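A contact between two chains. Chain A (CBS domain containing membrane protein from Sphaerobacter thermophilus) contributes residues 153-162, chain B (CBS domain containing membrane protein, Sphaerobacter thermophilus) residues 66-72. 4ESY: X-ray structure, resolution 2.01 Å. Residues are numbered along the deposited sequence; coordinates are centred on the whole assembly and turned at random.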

# COMPACT_ATOMS: atom_id res chain seq x y z
N ARG A 153 2.09 7.57 -2.02
CA ARG A 153 2.11 8.21 -0.73
C ARG A 153 2.90 7.31 0.24
O ARG A 153 3.67 7.80 1.04
N ARG A 154 2.78 5.99 0.12
CA ARG A 154 3.54 5.08 0.96
C ARG A 154 5.06 5.24 0.77
O ARG A 154 5.80 5.26 1.75
N ASP A 155 5.51 5.32 -0.48
CA ASP A 155 6.91 5.62 -0.77
C ASP A 155 7.39 6.88 -0.03
O ASP A 155 8.47 6.89 0.56
N LEU A 156 6.61 7.96 -0.10
CA LEU A 156 7.08 9.22 0.45
C LEU A 156 7.05 9.20 1.99
O LEU A 156 7.87 9.85 2.63
N LEU A 157 6.14 8.42 2.58
CA LEU A 157 6.05 8.42 4.03
C LEU A 157 7.26 7.74 4.65
O LEU A 157 7.45 7.78 5.87
N LYS A 158 8.07 7.10 3.82
CA LYS A 158 9.35 6.52 4.24
C LYS A 158 10.44 7.60 4.40
O LYS A 158 11.52 7.35 4.96
N LEU A 159 10.14 8.79 3.92
CA LEU A 159 11.03 9.95 3.94
C LEU A 159 10.54 11.15 4.71
O LEU A 159 11.33 11.83 5.36
N LEU A 160 9.26 11.49 4.61
CA LEU A 160 8.84 12.74 5.26
C LEU A 160 7.35 12.71 5.51
O LEU A 160 6.63 11.93 4.87
N LEU A 161 6.89 13.54 6.44
CA LEU A 161 5.48 13.65 6.73
C LEU A 161 4.73 14.30 5.58
O LEU A 161 5.27 15.15 4.88
N LEU A 162 3.46 13.93 5.41
CA LEU A 162 2.59 14.56 4.42
C LEU A 162 1.44 15.29 5.10
O LEU A 162 0.37 14.71 5.33
N THR B 66 3.77 1.19 11.75
CA THR B 66 3.99 1.22 10.31
C THR B 66 5.27 1.98 10.00
O THR B 66 5.87 2.63 10.90
N GLU B 67 5.69 1.91 8.74
CA GLU B 67 6.91 2.61 8.34
C GLU B 67 6.83 4.10 8.66
O GLU B 67 7.82 4.67 9.12
N SER B 68 5.65 4.70 8.45
CA SER B 68 5.51 6.13 8.60
C SER B 68 5.65 6.53 10.06
O SER B 68 6.06 7.66 10.36
N ASP B 69 5.37 5.60 10.97
CA ASP B 69 5.52 5.89 12.40
C ASP B 69 6.94 6.24 12.80
O ASP B 69 7.15 6.95 13.77
N PHE B 70 7.93 5.72 12.06
CA PHE B 70 9.33 6.03 12.35
C PHE B 70 9.54 7.56 12.32
O PHE B 70 10.32 8.09 13.09
N LEU B 71 8.80 8.27 11.48
CA LEU B 71 8.94 9.75 11.45
C LEU B 71 8.59 10.38 12.78
O LEU B 71 9.04 11.48 13.07
N ARG B 72 7.73 9.74 13.57
CA ARG B 72 7.37 10.27 14.88
C ARG B 72 8.59 10.35 15.80
O ARG B 72 8.60 11.11 16.75

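The contact is anchored by a bidentate salt bridge between Arg154(A) and Glu67(B). Arg154(A) NE donates to Glu67(B) OE1 at 3.1 Å and Arg154(A) NH2 to Glu67(B) OE2 at 2.9 Å, so the carboxylate meets the edge of the guanidinium near its plane and both hydrogen bonds run close to straight. The CA-to-CB bond of Arg154(A) points sideways, but an extended side chain, with chi1, chi2 and chi3 all t, carries the charged group across. Glu67(B), whose CA-to-CB bond points toward chain A, reaches it with chi1 m and chi2 t. Lys158(A) adds positive charge on the same carboxylate: it starts away from chain B, yet its m, t, t, t chain returns so that CE lies 3.2 Å from Glu67(B) OE1, while NZ forms a long salt bridge of 4.0 Å to Glu67(B) OE2.

Two waters extend this polar network to the backbone. Water 1 donates to Arg154(A) O at 2.9 Å and to Glu67(B) OE1 at 2.8 Å; water 2 links Leu157(A) O, at 2.9 Å, with Glu67(B) O, at 3.0 Å, donating to both carbonyls.

Beyond the charges the packing is apolar. The chains come close at Leu157(A) and Ser68(B), where CB of Leu157(A) lies 3.8 Å from CB of Ser68(B). The serine hydroxyl, in the p rotamer, is engaged within its own chain, Ser68(B) OG lying 2.9 Å from Thr66(B) OG1 in a hydrogen bond. Leu71(B), m and t, points toward chain A and loses the largest area to the contact. Its CD1 packs on backbone as well as side chain, 3.4 Å from Leu157(A) O, 3.3 Å from Leu160(A) C and 3.5 Å from Leu161(A) CD2. Leu161(A), also m and t, starts sideways and brings its end nearer to cover this methyl.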

# COMPACT_ATOMS: atom_id res chain seq x y z
CB ARG A 153 0.67 8.48 -0.30
CG ARG A 153 0.48 9.17 1.02
CD ARG A 153 -0.98 9.51 1.26
NE ARG A 153 -1.47 10.56 0.35
CZ ARG A 153 -1.68 11.84 0.70
NH1 ARG A 153 -1.44 12.24 1.95
NH2 ARG A 153 -2.14 12.71 -0.19
CB ARG A 154 3.16 3.61 0.71
CG ARG A 154 4.18 2.66 1.35
CD ARG A 154 3.91 1.18 1.14
NE ARG A 154 4.89 0.39 1.89
CZ ARG A 154 4.97 -0.94 1.85
NH1 ARG A 154 4.13 -1.65 1.09
NH2 ARG A 154 5.90 -1.57 2.58
CB ASP A 155 7.16 5.87 -2.26
CG ASP A 155 6.90 4.64 -3.14
OD1 ASP A 155 7.06 3.47 -2.66
OD2 ASP A 155 6.54 4.85 -4.33
CB LEU A 156 6.23 10.38 -0.05
CG LEU A 156 6.28 10.70 -1.56
CD1 LEU A 156 5.43 11.88 -1.82
CD2 LEU A 156 7.70 10.97 -2.07
CB LEU A 157 4.76 7.75 4.48
CG LEU A 157 3.54 8.62 4.22
CD1 LEU A 157 2.25 7.84 4.45
CD2 LEU A 157 3.58 9.82 5.16
CB LYS A 158 9.83 5.48 3.22
CG LYS A 158 8.99 4.20 3.20
CD LYS A 158 9.51 3.30 2.11
CE LYS A 158 8.90 1.94 2.22
NZ LYS A 158 9.34 1.13 1.07
CB LEU A 159 11.23 10.44 2.50
CG LEU A 159 11.93 9.43 1.62
CD1 LEU A 159 11.79 9.89 0.17
CD2 LEU A 159 13.36 9.42 2.06
CB LEU A 160 9.18 13.98 4.38
CG LEU A 160 8.35 14.26 3.11
CD1 LEU A 160 8.64 15.66 2.53
CD2 LEU A 160 8.59 13.23 2.04
CB LEU A 161 5.30 14.50 7.98
CG LEU A 161 5.91 13.85 9.21
CD1 LEU A 161 5.89 14.87 10.35
CD2 LEU A 161 5.10 12.61 9.55
CB LEU A 162 2.05 13.52 3.44
CG LEU A 162 3.13 12.75 2.71
CD1 LEU A 162 2.51 11.74 1.79
CD2 LEU A 162 3.98 13.71 1.91
CB THR B 66 2.91 2.05 9.60
OG1 THR B 66 3.03 3.41 10.05
CG2 THR B 66 1.51 1.51 9.88
CB GLU B 67 7.20 2.41 6.86
CG GLU B 67 7.35 0.93 6.47
CD GLU B 67 7.18 0.71 4.95
OE1 GLU B 67 6.48 1.50 4.28
OE2 GLU B 67 7.75 -0.28 4.42
CB SER B 68 4.15 6.62 8.05
OG SER B 68 3.09 5.92 8.68
CB ASP B 69 5.02 4.73 13.27
CG ASP B 69 3.51 4.57 13.24
OD1 ASP B 69 2.78 5.60 13.14
OD2 ASP B 69 3.06 3.40 13.30
CB PHE B 70 10.24 5.34 11.33
CG PHE B 70 10.50 3.91 11.61
CD1 PHE B 70 11.81 3.47 11.82
CD2 PHE B 70 9.44 2.98 11.70
CE1 PHE B 70 12.08 2.12 12.10
CE2 PHE B 70 9.70 1.61 11.97
CZ PHE B 70 11.03 1.19 12.16
CB LEU B 71 8.05 10.38 10.38
CG LEU B 71 8.26 9.81 8.98
CD1 LEU B 71 7.30 10.43 7.95
CD2 LEU B 71 9.69 10.02 8.58
CB ARG B 72 6.33 9.40 15.55
CG ARG B 72 4.99 9.35 14.86
CD ARG B 72 4.11 8.33 15.61
NE ARG B 72 2.84 8.09 14.95
CZ ARG B 72 1.81 8.94 14.97
NH1 ARG B 72 0.69 8.63 14.34
NH2 ARG B 72 1.92 10.11 15.61
O HOH W 1 5.58 4.20 4.39
O HOH W 2 9.42 6.77 7.76